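PDB 3KZX: HAD-superfamily hydrolase, subfamily IA, variant 1 from Ehrlichia chaffeensis, which probably hydrolyses 2-phosphoglycolate to glycolate and phosphate, as a phosphatase of the haloacid dehalogenase (HAD) superfamily. Local coordinates for residues Ser40-Tyr49 against Asp61-Pro71; Lys159-Leu169 against Ser188-Cys198. One frame throughout, in Å; residues are numbered along the deposited sequence.

Contact 1: Ser40-Tyr49 against Asp61-Pro71; sequences SINIDRTTFY and DLDSIPNSTIP
Arg-45, in the first turn of helix 45-54, reaches into segment 61-71 ahead of helix 70-78 and carries most of the polar contact. Its chain runs fully extended from CG to NE, which brings the guanidinium edge up against three oxygens. NE donates to Leu-62 O at 2.8 Å. NH2 gives a short bond of 2.6 Å to Ile-65 O. NH1 makes a longer one of 3.3 Å to Asn-67 OD1, to which NH2 adds a weak second bond. The Asn-67 amide stands almost perpendicular (88°) to the guanidinium. Leu-62 O is gripped twice, by Arg-45 NE and by Ile-65 N from opposite faces of its carbonyl plane, so the arginine also braces the type I turn from Leu-62 to Ile-65. One helical turn further on, the hydroxyl of Tyr-49 accepts from Leu-62 N at 3.0 Å and donates to Asp-63 OD1 at 2.8 Å, meeting that carboxylate from above its plane. Carbon packing completes the tight part: Leu-62 CG lies 4.0 Å from Tyr-49 CE1, and, toward Pro-71, Ile-43 CD1 sits 3.8 Å from Ile-70 CG2. Leu-62 and Phe-48 continue onto Leu-74 of helix 70-78. The Ser-40 end is looser and wetter. There Pro-71 CG rests near Ser-40 O, while two waters that donate to Asn-67 O link it to Ser-40 O and to Ile-43 N. The Asp-61 and Asp-63 side is open to solvent; Asp-61 opens an Asx turn, its OD2 accepting from Asp-63 N. The arrangement belongs to the helical cap inserted after the first strand of subfamily I HAD phosphatases.

Contact 2: Lys159-Leu169 against Ser188-Cys198; sequences KPSPEPVLAAL and SDIQSAIEAGC
The HAD core is a Rossmann-like fold, and here two of its helices, 163-172 and 187-195, meet, with the loop from Lys-159 to Pro-162, which leads into helix 163-172, lying along helix 187-195. At the active-site end, Lys-159 NZ forms a salt bridge with Asp-189 OD1 at 2.6 Å, using the syn lone pair of the carboxylate. A bend in the lysine chain at CG-CD (chi3 -63°) carries the amine there after CG has passed Ser-192 OG. NZ has further partners in Asp-31 OD2 and Val-125 O. The cis peptide before Pro-160 sets its ring against Ser-188 and Gln-191, with Pro-160 CB 3.7 Å from Gln-191 CG. Next, Ser-192 OG donates to Ser-161 O at 2.9 Å from above the carbonyl plane, and Ser-192 CA makes a CH...O contact of 3.3 Å with Pro-160 O. Beyond this polar strip the packing is apolar: Ala-196 CB fits between Pro-162 CB and Val-165 CG1, 3.6 Å from the latter, and Leu-169 CD1 touches Cys-198 SG at 3.6 Å. Lys-159 probably corresponds to the motif III lysine of HAD phosphatases, and Asp-189 to the last acid of the motif IV GDxxxD pattern. Since Asp-31 OD2 and Asp-189 OD2 lie close together, the ammonium group between these acids would be expected to offset their mutual repulsion.

Overall arrangement
Contact 1 closes before contact 2 opens along the chain, and the two lie on opposite sides of its centre, with their centres 33 Å apart and their nearest atoms about 15 Å apart. Contact 1 belongs to the helical cap, where helices 45-54, 70-78 and 82-95 pack together. Contact 2 belongs to the core, where helices 163-172 and 187-195 lie against the six-stranded parallel sheet, including strand 180-184. The two share no helix or strand. Such a cap-and-core division is characteristic of this superfamily, in which the catalytic site is held by the core and covered by the cap, consistent with a phosphatase of small substrates.

Contact 1: Ser40-Tyr49 against Asp61-Pro71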
ATOM      1  N   SER A  40       0.549   5.314   9.967  1.00 15.65           N
ATOM      2  CA  SER A  40       0.430   6.332  11.009  1.00 16.77           C
ATOM      3  C   SER A  40       0.123   5.735  12.390  1.00 18.87           C
ATOM      4  O   SER A  40       0.061   6.467  13.369  1.00 18.88           O
ATOM      5  CB  SER A  40      -0.665   7.327  10.643  1.00 16.84           C
ATOM      6  OG  SER A  40      -1.950   6.782  10.975  1.00 18.13           O
ATOM      7  N   ILE A  41      -0.074   4.432  12.489  1.00 20.30           N
ATOM      8  CA  ILE A  41      -0.372   3.835  13.788  1.00 22.19           C
ATOM      9  C   ILE A  41       0.825   2.959  14.145  1.00 23.30           C
ATOM     10  O   ILE A  41       1.186   2.060  13.389  1.00 22.56           O
ATOM     11  CB  ILE A  41      -1.748   3.088  13.769  1.00 22.87           C
ATOM     12  CG1 ILE A  41      -2.875   4.137  13.649  1.00 23.57           C
ATOM     13  CG2 ILE A  41      -1.908   2.185  15.002  1.00 23.31           C
ATOM     14  CD1 ILE A  41      -4.289   3.723  14.169  1.00 26.58           C
ATOM     15  N   ASN A  42       1.435   3.255  15.295  1.00 24.09           N
ATOM     16  CA  ASN A  42       2.654   2.605  15.752  1.00 24.85           C
ATOM     17  C   ASN A  42       3.836   3.120  14.923  1.00 25.11           C
ATOM     18  O   ASN A  42       4.700   2.334  14.493  1.00 26.73           O
ATOM     19  CB  ASN A  42       2.523   1.052  15.702  1.00 25.12           C
ATOM     20  CG  ASN A  42       1.361   0.526  16.570  1.00 26.69           C
ATOM     21  OD1 ASN A  42       0.960   1.189  17.542  1.00 27.45           O
ATOM     22  ND2 ASN A  42       0.813  -0.648  16.220  1.00 25.53           N
ATOM     23  N   ILE A  43       3.849   4.431  14.672  1.00 24.96           N
ATOM     24  CA  ILE A  43       4.988   5.090  14.022  1.00 24.39           C
ATOM     25  C   ILE A  43       6.270   4.749  14.789  1.00 23.27           C
ATOM     26  O   ILE A  43       6.286   4.806  16.021  1.00 22.76           O
ATOM     27  CB  ILE A  43       4.813   6.612  13.981  1.00 24.39           C
ATOM     28  CG1 ILE A  43       3.715   7.000  12.994  1.00 25.30           C
ATOM     29  CG2 ILE A  43       6.117   7.312  13.599  1.00 25.63           C
ATOM     30  CD1 ILE A  43       3.368   8.507  13.004  1.00 24.60           C
ATOM     31  N   ASP A  44       7.329   4.352  14.074  1.00 21.67           N
ATOM     32  CA  ASP A  44       8.635   4.139  14.706  0.50 21.34           C
ATOM     33  C   ASP A  44       9.303   5.501  14.802  1.00 20.67           C
ATOM     34  O   ASP A  44       9.578   6.138  13.784  1.00 20.11           O
ATOM     35  CB  ASP A  44       9.505   3.159  13.908  0.50 21.41           C
ATOM     36  CG  ASP A  44      10.782   2.762  14.641  0.50 21.58           C
ATOM     37  OD1 ASP A  44      11.411   1.778  14.209  0.50 22.02           O
ATOM     38  OD2 ASP A  44      11.166   3.426  15.639  0.50 22.15           O
ATOM     39  N   ARG A  45       9.536   5.954  16.038  1.00 20.37           N
ATOM     40  CA  ARG A  45      10.101   7.273  16.284  1.00 19.31           C
ATOM     41  C   ARG A  45      11.463   7.420  15.634  1.00 18.83           C
ATOM     42  O   ARG A  45      11.773   8.487  15.100  1.00 18.16           O
ATOM     43  CB  ARG A  45      10.205   7.561  17.787  1.00 19.77           C
ATOM     44  CG  ARG A  45       8.865   7.690  18.506  1.00 20.01           C
ATOM     45  CD  ARG A  45       9.031   7.966  19.999  1.00 21.45           C
ATOM     46  NE  ARG A  45       7.741   8.127  20.666  1.00 19.64           N
ATOM     47  CZ  ARG A  45       6.901   7.132  20.916  1.00 21.10           C
ATOM     48  NH1 ARG A  45       7.186   5.876  20.559  1.00 21.52           N
ATOM     49  NH2 ARG A  45       5.750   7.383  21.519  1.00 19.98           N
ATOM     50  N   THR A  46      12.260   6.348  15.669  1.00 17.87           N
ATOM     51  CA  THR A  46      13.612   6.378  15.090  1.00 17.89           C
ATOM     52  C   THR A  46      13.533   6.798  13.644  1.00 16.83           C
ATOM     53  O   THR A  46      14.280   7.677  13.211  1.00 16.02           O
ATOM     54  CB  THR A  46      14.328   5.034  15.211  1.00 17.71           C
ATOM     55  OG1 THR A  46      14.338   4.652  16.584  1.00 19.64           O
ATOM     56  CG2 THR A  46      15.785   5.150  14.731  1.00 19.13           C
ATOM     57  N   THR A  47      12.583   6.204  12.918  1.00 16.47           N
ATOM     58  CA  THR A  47      12.369   6.559  11.526  1.00 15.54           C
ATOM     59  C   THR A  47      11.960   8.003  11.358  1.00 14.29           C
ATOM     60  O   THR A  47      12.492   8.688  10.495  1.00 13.41           O
ATOM     61  CB  THR A  47      11.316   5.676  10.857  1.00 16.05           C
ATOM     62  OG1 THR A  47      11.701   4.309  11.007  1.00 18.22           O
ATOM     63  CG2 THR A  47      11.244   6.012   9.362  1.00 15.07           C
ATOM     64  N   PHE A  48      11.038   8.487  12.191  1.00 13.68           N
ATOM     65  CA  PHE A  48      10.620   9.881  12.037  1.00 13.29           C
ATOM     66  C   PHE A  48      11.677  10.887  12.524  1.00 12.76           C
ATOM     67  O   PHE A  48      11.759  11.976  11.984  1.00 10.32           O
ATOM     68  CB  PHE A  48       9.224  10.151  12.602  1.00 13.84           C
ATOM     69  CG  PHE A  48       8.329  10.861  11.632  1.00 15.06           C
ATOM     70  CD1 PHE A  48       8.444  12.217  11.433  1.00 19.33           C
ATOM     71  CD2 PHE A  48       7.380  10.166  10.909  1.00 20.35           C
ATOM     72  CE1 PHE A  48       7.644  12.865  10.525  1.00 20.37           C
ATOM     73  CE2 PHE A  48       6.581  10.806   9.997  1.00 20.44           C
ATOM     74  CZ  PHE A  48       6.722  12.156   9.797  1.00 20.06           C
ATOM     75  N   TYR A  49      12.487  10.503  13.510  1.00 12.89           N
ATOM     76  CA  TYR A  49      13.641  11.316  13.900  1.00 14.42           C
ATOM     77  C   TYR A  49      14.560  11.548  12.701  1.00 15.40           C
ATOM     78  O   TYR A  49      14.979  12.677  12.462  1.00 16.61           O
ATOM     79  CB  TYR A  49      14.433  10.676  15.049  1.00 15.09           C
ATOM     80  CG  TYR A  49      13.802  10.833  16.425  1.00 14.70           C
ATOM     81  CD1 TYR A  49      13.347  12.058  16.870  1.00 16.75           C
ATOM     82  CD2 TYR A  49      13.692   9.747  17.285  1.00 16.55           C
ATOM     83  CE1 TYR A  49      12.789  12.197  18.139  1.00 17.26           C
ATOM     84  CE2 TYR A  49      13.132   9.870  18.553  1.00 15.39           C
ATOM     85  CZ  TYR A  49      12.672  11.100  18.976  1.00 17.85           C
ATOM     86  OH  TYR A  49      12.125  11.232  20.248  1.00 15.38           O
ATOM     87  N   ASP A  61      11.664  16.225  20.674  1.00 18.25           N
ATOM     88  CA  ASP A  61      11.560  15.075  21.553  1.00 18.12           C
ATOM     89  C   ASP A  61      10.156  14.515  21.401  1.00 17.33           C
ATOM     90  O   ASP A  61       9.181  15.159  21.784  1.00 17.99           O
ATOM     91  CB  ASP A  61      11.835  15.487  23.003  1.00 18.75           C
ATOM     92  CG  ASP A  61      11.881  14.305  23.969  1.00 19.92           C
ATOM     93  OD1 ASP A  61      12.193  14.533  25.159  1.00 24.08           O
ATOM     94  OD2 ASP A  61      11.623  13.169  23.571  1.00 19.99           O
ATOM     95  N   LEU A  62      10.078  13.325  20.830  1.00 15.91           N
ATOM     96  CA  LEU A  62       8.833  12.594  20.650  1.00 15.12           C
ATOM     97  C   LEU A  62       8.737  11.467  21.668  1.00 14.40           C
ATOM     98  O   LEU A  62       7.754  10.732  21.676  1.00 14.70           O
ATOM     99  CB  LEU A  62       8.792  11.963  19.239  1.00 15.18           C
ATOM    100  CG  LEU A  62       8.889  12.923  18.060  1.00 14.53           C
ATOM    101  CD1 LEU A  62       8.922  12.149  16.760  1.00 16.15           C
ATOM    102  CD2 LEU A  62       7.737  13.943  18.096  1.00 14.30           C
ATOM    103  N   ASP A  63       9.770  11.290  22.487  1.00 13.72           N
ATOM    104  CA  ASP A  63       9.858  10.091  23.328  1.00 13.12           C
ATOM    105  C   ASP A  63       8.764  10.053  24.394  1.00 11.82           C
ATOM    106  O   ASP A  63       8.333   8.979  24.777  1.00 11.68           O
ATOM    107  CB  ASP A  63      11.213   9.976  24.021  1.00 13.55           C
ATOM    108  CG  ASP A  63      12.333   9.547  23.082  1.00 13.66           C
ATOM    109  OD1 ASP A  63      12.066   9.060  21.984  1.00 15.75           O
ATOM    110  OD2 ASP A  63      13.496   9.695  23.483  1.00 19.14           O
ATOM    111  N   SER A  64       8.308  11.209  24.871  1.00 10.82           N
ATOM    112  CA  SER A  64       7.261  11.271  25.890  0.50 10.32           C
ATOM    113  C   SER A  64       5.855  11.406  25.281  1.00  9.90           C
ATOM    114  O   SER A  64       4.866  11.410  25.982  1.00  9.15           O
ATOM    115  CB  SER A  64       7.550  12.411  26.874  0.50 10.69           C
ATOM    116  OG  SER A  64       7.679  13.675  26.225  0.50 10.71           O
ATOM    117  N   ILE A  65       5.762  11.489  23.966  1.00  9.44           N
ATOM    118  CA  ILE A  65       4.463  11.650  23.358  1.00  9.46           C
ATOM    119  C   ILE A  65       3.834  10.280  23.100  1.00  9.06           C
ATOM    120  O   ILE A  65       4.425   9.432  22.418  1.00  8.64           O
ATOM    121  CB  ILE A  65       4.536  12.485  22.088  1.00  9.58           C
ATOM    122  CG1 ILE A  65       5.110  13.877  22.433  1.00 10.96           C
ATOM    123  CG2 ILE A  65       3.158  12.675  21.496  1.00 10.07           C
ATOM    124  CD1 ILE A  65       5.197  14.773  21.262  1.00 12.48           C
ATOM    125  N   PRO A  66       2.637  10.061  23.643  1.00  9.21           N
ATOM    126  CA  PRO A  66       1.973   8.801  23.350  1.00 10.41           C
ATOM    127  C   PRO A  66       1.900   8.521  21.859  1.00 11.52           C
ATOM    128  O   PRO A  66       1.641   9.422  21.044  1.00 10.10           O
ATOM    129  CB  PRO A  66       0.575   8.990  23.948  1.00 10.42           C
ATOM    130  CG  PRO A  66       0.758   9.993  25.025  1.00 10.26           C
ATOM    131  CD  PRO A  66       1.804  10.936  24.482  1.00  8.55           C
ATOM    132  N   ASN A  67       2.138   7.263  21.497  1.00 12.96           N
ATOM    133  CA  ASN A  67       2.112   6.848  20.088  1.00 14.84           C
ATOM    134  C   ASN A  67       0.908   7.334  19.302  1.00 14.15           C
ATOM    135  O   ASN A  67       1.033   7.749  18.172  1.00 14.85           O
ATOM    136  CB  ASN A  67       2.177   5.317  20.006  1.00 16.13           C
ATOM    137  CG  ASN A  67       3.586   4.818  19.908  1.00 20.95           C
ATOM    138  OD1 ASN A  67       4.233   4.534  20.933  1.00 27.50           O
ATOM    139  ND2 ASN A  67       4.086   4.684  18.663  1.00 26.31           N
ATOM    140  N   SER A  68      -0.260   7.314  19.926  1.00 14.09           N
ATOM    141  CA  SER A  68      -1.519   7.671  19.275  0.50 14.23           C
ATOM    142  C   SER A  68      -1.624   9.162  18.991  1.00 13.61           C
ATOM    143  O   SER A  68      -2.435   9.591  18.176  1.00 13.11           O
ATOM    144  CB  SER A  68      -2.684   7.260  20.177  0.50 14.78           C
ATOM    145  OG  SER A  68      -3.918   7.717  19.666  0.50 16.91           O
ATOM    146  N   THR A  69      -0.833   9.949  19.714  1.00 12.48           N
ATOM    147  CA  THR A  69      -0.825  11.407  19.567  1.00 12.29           C
ATOM    148  C   THR A  69       0.233  11.889  18.600  1.00 11.93           C
ATOM    149  O   THR A  69       0.134  13.005  18.108  1.00 12.05           O
ATOM    150  CB  THR A  69      -0.624  12.062  20.949  1.00 11.74           C
ATOM    151  OG1 THR A  69      -1.721  11.678  21.770  1.00 10.65           O
ATOM    152  CG2 THR A  69      -0.546  13.588  20.866  1.00 11.00           C
ATOM    153  N   ILE A  70       1.232  11.044  18.329  1.00 12.60           N
ATOM    154  CA  ILE A  70       2.361  11.395  17.465  1.00 12.94           C
ATOM    155  C   ILE A  70       1.921  12.026  16.149  1.00 13.75           C
ATOM    156  O   ILE A  70       2.440  13.078  15.783  1.00 13.33           O
ATOM    157  CB  ILE A  70       3.317  10.193  17.215  1.00 13.67           C
ATOM    158  CG1 ILE A  70       4.099   9.847  18.477  1.00 13.31           C
ATOM    159  CG2 ILE A  70       4.318  10.502  16.102  1.00 13.17           C
ATOM    160  CD1 ILE A  70       5.032  10.944  18.910  1.00 15.56           C
ATOM    161  N   PRO A  71       0.960  11.408  15.435  1.00 14.56           N
ATOM    162  CA  PRO A  71       0.584  12.004  14.145  1.00 14.92           C
ATOM    163  C   PRO A  71       0.032  13.427  14.232  1.00 14.19           C
ATOM    164  O   PRO A  71       0.495  14.309  13.487  1.00 14.63           O
ATOM    165  CB  PRO A  71      -0.472  11.035  13.602  1.00 15.67           C
ATOM    166  CG  PRO A  71      -0.218   9.741  14.341  1.00 16.06           C
ATOM    167  CD  PRO A  71       0.232  10.158  15.694  1.00 15.35           C
TER
HETATM  168  O   HOH W   1      -0.546   6.656  15.906  1.00 34.30           O
HETATM  169  O   HOH W   2       2.220   6.694  16.218  1.00 21.87           O

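Contact 2: Lys159-Leu169 against Ser188-Cys198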
ATOM      1  N   LYS A 159       7.305   1.346  -9.666  1.00  6.40           N
ATOM      2  CA  LYS A 159       6.152   2.172 -10.033  1.00  5.92           C
ATOM      3  C   LYS A 159       6.670   3.591 -10.045  1.00  6.14           C
ATOM      4  O   LYS A 159       7.535   3.934  -9.214  1.00  6.86           O
ATOM      5  CB  LYS A 159       5.005   1.991  -9.020  1.00  5.71           C
ATOM      6  CG  LYS A 159       4.446   0.539  -8.970  1.00  5.72           C
ATOM      7  CD  LYS A 159       3.401   0.370  -7.844  1.00  4.55           C
ATOM      8  CE  LYS A 159       3.996   0.589  -6.445  1.00  7.63           C
ATOM      9  NZ  LYS A 159       2.943   0.509  -5.375  1.00  7.93           N
ATOM     10  N   PRO A 160       6.190   4.415 -10.993  1.00  5.70           N
ATOM     11  CA  PRO A 160       5.006   4.246 -11.872  1.00  6.05           C
ATOM     12  C   PRO A 160       5.196   3.424 -13.165  1.00  6.20           C
ATOM     13  O   PRO A 160       4.269   3.360 -13.978  1.00  5.83           O
ATOM     14  CB  PRO A 160       4.658   5.675 -12.244  1.00  5.17           C
ATOM     15  CG  PRO A 160       5.975   6.347 -12.265  1.00  5.59           C
ATOM     16  CD  PRO A 160       6.772   5.758 -11.144  1.00  6.63           C
ATOM     17  N   SER A 161       6.349   2.802 -13.348  1.00  6.57           N
ATOM     18  CA  SER A 161       6.512   1.894 -14.477  1.00  7.20           C
ATOM     19  C   SER A 161       5.432   0.830 -14.357  1.00  6.21           C
ATOM     20  O   SER A 161       5.120   0.397 -13.239  1.00  5.86           O
ATOM     21  CB  SER A 161       7.865   1.166 -14.458  1.00  7.78           C
ATOM     22  OG  SER A 161       7.877   0.115 -15.433  1.00  9.85           O
ATOM     23  N   PRO A 162       4.906   0.372 -15.498  1.00  5.71           N
ATOM     24  CA  PRO A 162       3.992  -0.767 -15.500  1.00  6.43           C
ATOM     25  C   PRO A 162       4.646  -2.120 -15.218  1.00  6.79           C
ATOM     26  O   PRO A 162       3.941  -3.078 -14.853  1.00  7.40           O
ATOM     27  CB  PRO A 162       3.407  -0.733 -16.908  1.00  6.71           C
ATOM     28  CG  PRO A 162       4.514  -0.204 -17.731  1.00  6.03           C
ATOM     29  CD  PRO A 162       5.107   0.896 -16.861  1.00  6.13           C
ATOM     30  N   GLU A 163       5.962  -2.201 -15.377  1.00  6.64           N
ATOM     31  CA  GLU A 163       6.676  -3.472 -15.281  1.00  7.35           C
ATOM     32  C   GLU A 163       6.390  -4.302 -14.014  1.00  6.90           C
ATOM     33  O   GLU A 163       6.187  -5.517 -14.123  1.00  7.03           O
ATOM     34  CB  GLU A 163       8.203  -3.265 -15.435  1.00  7.67           C
ATOM     35  CG  GLU A 163       9.025  -4.580 -15.406  1.00 11.39           C
ATOM     36  CD  GLU A 163      10.576  -4.380 -15.441  1.00 14.00           C
ATOM     37  OE1 GLU A 163      11.083  -3.265 -15.564  1.00 18.74           O
ATOM     38  OE2 GLU A 163      11.266  -5.377 -15.299  1.00 18.21           O
ATOM     39  N   PRO A 164       6.371  -3.677 -12.814  1.00  6.94           N
ATOM     40  CA  PRO A 164       6.064  -4.463 -11.613  1.00  6.94           C
ATOM     41  C   PRO A 164       4.655  -5.054 -11.591  1.00  6.99           C
ATOM     42  O   PRO A 164       4.457  -6.163 -11.043  1.00  7.22           O
ATOM     43  CB  PRO A 164       6.208  -3.446 -10.466  1.00  7.99           C
ATOM     44  CG  PRO A 164       6.969  -2.342 -10.985  1.00  7.57           C
ATOM     45  CD  PRO A 164       6.796  -2.309 -12.466  1.00  7.93           C
ATOM     46  N   VAL A 165       3.692  -4.333 -12.171  1.00  6.17           N
ATOM     47  CA  VAL A 165       2.329  -4.823 -12.291  1.00  6.52           C
ATOM     48  C   VAL A 165       2.288  -5.990 -13.263  1.00  6.84           C
ATOM     49  O   VAL A 165       1.650  -7.000 -12.987  1.00  7.31           O
ATOM     50  CB  VAL A 165       1.345  -3.718 -12.750  1.00  6.86           C
ATOM     51  CG1 VAL A 165      -0.005  -4.322 -13.125  1.00  5.97           C
ATOM     52  CG2 VAL A 165       1.215  -2.631 -11.630  1.00  8.04           C
ATOM     53  N   LEU A 166       2.936  -5.830 -14.411  1.00  5.91           N
ATOM     54  CA  LEU A 166       2.951  -6.858 -15.410  1.00  6.93           C
ATOM     55  C   LEU A 166       3.669  -8.111 -14.881  1.00  7.15           C
ATOM     56  O   LEU A 166       3.308  -9.222 -15.249  1.00  6.52           O
ATOM     57  CB  LEU A 166       3.569  -6.356 -16.721  1.00  6.29           C
ATOM     58  CG  LEU A 166       2.778  -5.257 -17.464  1.00  7.44           C
ATOM     59  CD1 LEU A 166       3.501  -4.756 -18.731  1.00  8.44           C
ATOM     60  CD2 LEU A 166       1.398  -5.795 -17.759  1.00  6.71           C
ATOM     61  N   ALA A 167       4.667  -7.925 -14.012  1.00  7.68           N
ATOM     62  CA  ALA A 167       5.367  -9.025 -13.401  1.00  7.85           C
ATOM     63  C   ALA A 167       4.454  -9.841 -12.504  1.00  8.98           C
ATOM     64  O   ALA A 167       4.465 -11.074 -12.593  1.00  8.38           O
ATOM     65  CB  ALA A 167       6.601  -8.553 -12.637  1.00  8.08           C
ATOM     66  N   ALA A 168       3.684  -9.170 -11.641  1.00  8.09           N
ATOM     67  CA  ALA A 168       2.709  -9.875 -10.791  1.00  9.10           C
ATOM     68  C   ALA A 168       1.724 -10.674 -11.638  1.00  8.90           C
ATOM     69  O   ALA A 168       1.400 -11.847 -11.327  1.00  9.39           O
ATOM     70  CB  ALA A 168       1.953  -8.868  -9.883  1.00  7.11           C
ATOM     71  N   LEU A 169       1.248 -10.065 -12.719  1.00  8.01           N
ATOM     72  CA  LEU A 169       0.234 -10.721 -13.576  1.00  8.86           C
ATOM     73  C   LEU A 169       0.820 -11.914 -14.328  1.00  9.71           C
ATOM     74  O   LEU A 169       0.155 -12.945 -14.462  1.00  9.99           O
ATOM     75  CB  LEU A 169      -0.401  -9.725 -14.551  1.00  8.38           C
ATOM     76  CG  LEU A 169      -1.288  -8.641 -13.925  1.00  9.52           C
ATOM     77  CD1 LEU A 169      -1.634  -7.521 -14.962  1.00  8.66           C
ATOM     78  CD2 LEU A 169      -2.596  -9.243 -13.350  1.00 10.33           C
ATOM     79  N   SER A 188       1.477   7.224  -8.448  1.00  7.05           N
ATOM     80  CA  SER A 188       2.297   6.223  -9.097  1.00  7.76           C
ATOM     81  C   SER A 188       1.539   4.885  -9.236  1.00  6.23           C
ATOM     82  O   SER A 188       1.720   4.180 -10.225  1.00  6.77           O
ATOM     83  CB  SER A 188       3.692   6.039  -8.436  1.00  7.49           C
ATOM     84  OG  SER A 188       3.608   5.588  -7.114  1.00 14.77           O
ATOM     85  N   ASP A 189       0.707   4.530  -8.257  1.00  4.68           N
ATOM     86  CA  ASP A 189      -0.088   3.308  -8.386  1.00  4.97           C
ATOM     87  C   ASP A 189      -1.073   3.424  -9.552  1.00  5.54           C
ATOM     88  O   ASP A 189      -1.206   2.509 -10.355  1.00  6.22           O
ATOM     89  CB  ASP A 189      -0.881   3.003  -7.107  1.00  5.85           C
ATOM     90  CG  ASP A 189      -0.004   2.583  -5.974  1.00  6.42           C
ATOM     91  OD1 ASP A 189       1.119   2.091  -6.236  1.00  7.25           O
ATOM     92  OD2 ASP A 189      -0.425   2.713  -4.800  1.00  8.00           O
ATOM     93  N   ILE A 190      -1.757   4.551  -9.614  1.00  6.37           N
ATOM     94  CA  ILE A 190      -2.731   4.816 -10.670  1.00  7.36           C
ATOM     95  C   ILE A 190      -2.074   4.790 -12.029  1.00  7.43           C
ATOM     96  O   ILE A 190      -2.566   4.146 -12.941  1.00  7.07           O
ATOM     97  CB  ILE A 190      -3.455   6.158 -10.412  1.00  6.73           C
ATOM     98  CG1 ILE A 190      -4.332   6.054  -9.162  1.00  8.52           C
ATOM     99  CG2 ILE A 190      -4.279   6.594 -11.611  1.00  7.68           C
ATOM    100  CD1 ILE A 190      -4.808   7.377  -8.677  1.00 12.94           C
ATOM    101  N   GLN A 191      -0.949   5.484 -12.166  1.00  7.65           N
ATOM    102  CA  GLN A 191      -0.240   5.544 -13.443  1.00  8.26           C
ATOM    103  C   GLN A 191       0.280   4.137 -13.862  1.00  8.05           C
ATOM    104  O   GLN A 191       0.161   3.734 -15.019  1.00  7.77           O
ATOM    105  CB  GLN A 191       0.898   6.564 -13.285  1.00  9.00           C
ATOM    106  CG  GLN A 191       1.855   6.666 -14.446  1.00 14.51           C
ATOM    107  CD  GLN A 191       1.351   7.538 -15.561  1.00 14.69           C
ATOM    108  OE1 GLN A 191       1.873   7.477 -16.672  1.00 21.70           O
ATOM    109  NE2 GLN A 191       0.348   8.357 -15.281  1.00 16.72           N
ATOM    110  N   SER A 192       0.847   3.386 -12.922  1.00  7.56           N
ATOM    111  CA  SER A 192       1.340   2.046 -13.211  1.00  7.61           C
ATOM    112  C   SER A 192       0.186   1.177 -13.730  1.00  8.29           C
ATOM    113  O   SER A 192       0.314   0.452 -14.746  1.00  8.59           O
ATOM    114  CB  SER A 192       1.978   1.484 -11.937  1.00  8.39           C
ATOM    115  OG  SER A 192       2.480   0.177 -12.091  1.00 12.13           O
ATOM    116  N   ALA A 193      -0.955   1.270 -13.060  1.00  6.79           N
ATOM    117  CA  ALA A 193      -2.131   0.493 -13.459  1.00  7.73           C
ATOM    118  C   ALA A 193      -2.545   0.811 -14.890  1.00  8.15           C
ATOM    119  O   ALA A 193      -2.722  -0.100 -15.710  1.00  9.47           O
ATOM    120  CB  ALA A 193      -3.285   0.800 -12.529  1.00  7.31           C
ATOM    121  N   ILE A 194      -2.687   2.111 -15.181  1.00  8.83           N
ATOM    122  CA  ILE A 194      -3.094   2.586 -16.521  1.00  8.70           C
ATOM    123  C   ILE A 194      -2.096   2.166 -17.592  1.00  9.02           C
ATOM    124  O   ILE A 194      -2.507   1.626 -18.632  1.00  8.19           O
ATOM    125  CB  ILE A 194      -3.300   4.106 -16.526  1.00  9.26           C
ATOM    126  CG1 ILE A 194      -4.490   4.503 -15.655  1.00  8.62           C
ATOM    127  CG2 ILE A 194      -3.532   4.672 -17.952  1.00  9.15           C
ATOM    128  CD1 ILE A 194      -4.659   6.023 -15.559  1.00 12.86           C
ATOM    129  N   GLU A 195      -0.791   2.336 -17.322  1.00  8.84           N
ATOM    130  CA  GLU A 195       0.282   1.987 -18.277  0.50  8.99           C
ATOM    131  C   GLU A 195       0.300   0.466 -18.510  1.00  8.80           C
ATOM    132  O   GLU A 195       0.699  -0.013 -19.572  1.00  7.31           O
ATOM    133  CB  GLU A 195       1.669   2.470 -17.777  0.50  9.61           C
ATOM    134  CG  GLU A 195       1.946   4.041 -17.874  0.50 10.92           C
ATOM    135  CD  GLU A 195       3.432   4.445 -17.703  0.50 11.90           C
ATOM    136  OE1 GLU A 195       3.746   5.393 -16.912  0.50 13.96           O
ATOM    137  OE2 GLU A 195       4.294   3.826 -18.362  0.50 10.60           O
ATOM    138  N   ALA A 196      -0.130  -0.292 -17.504  1.00  7.59           N
ATOM    139  CA  ALA A 196      -0.221  -1.752 -17.600  1.00  7.38           C
ATOM    140  C   ALA A 196      -1.504  -2.280 -18.243  1.00  8.87           C
ATOM    141  O   ALA A 196      -1.619  -3.474 -18.430  1.00  8.36           O
ATOM    142  CB  ALA A 196      -0.069  -2.398 -16.220  1.00  8.39           C
ATOM    143  N   GLY A 197      -2.453  -1.405 -18.537  1.00  8.51           N
ATOM    144  CA  GLY A 197      -3.717  -1.816 -19.166  1.00  9.52           C
ATOM    145  C   GLY A 197      -4.764  -2.320 -18.182  1.00  9.28           C
ATOM    146  O   GLY A 197      -5.715  -3.027 -18.592  1.00 10.34           O
ATOM    147  N   CYS A 198      -4.589  -1.967 -16.911  1.00  8.76           N
ATOM    148  CA  CYS A 198      -5.413  -2.446 -15.809  1.00  9.23           C
ATOM    149  C   CYS A 198      -6.275  -1.302 -15.240  1.00  8.54           C
ATOM    150  O   CYS A 198      -6.142  -0.162 -15.656  1.00  8.59           O
ATOM    151  CB  CYS A 198      -4.529  -3.055 -14.721  1.00  9.17           C
ATOM    152  SG  CYS A 198      -3.588  -4.498 -15.247  1.00 10.60           S
TER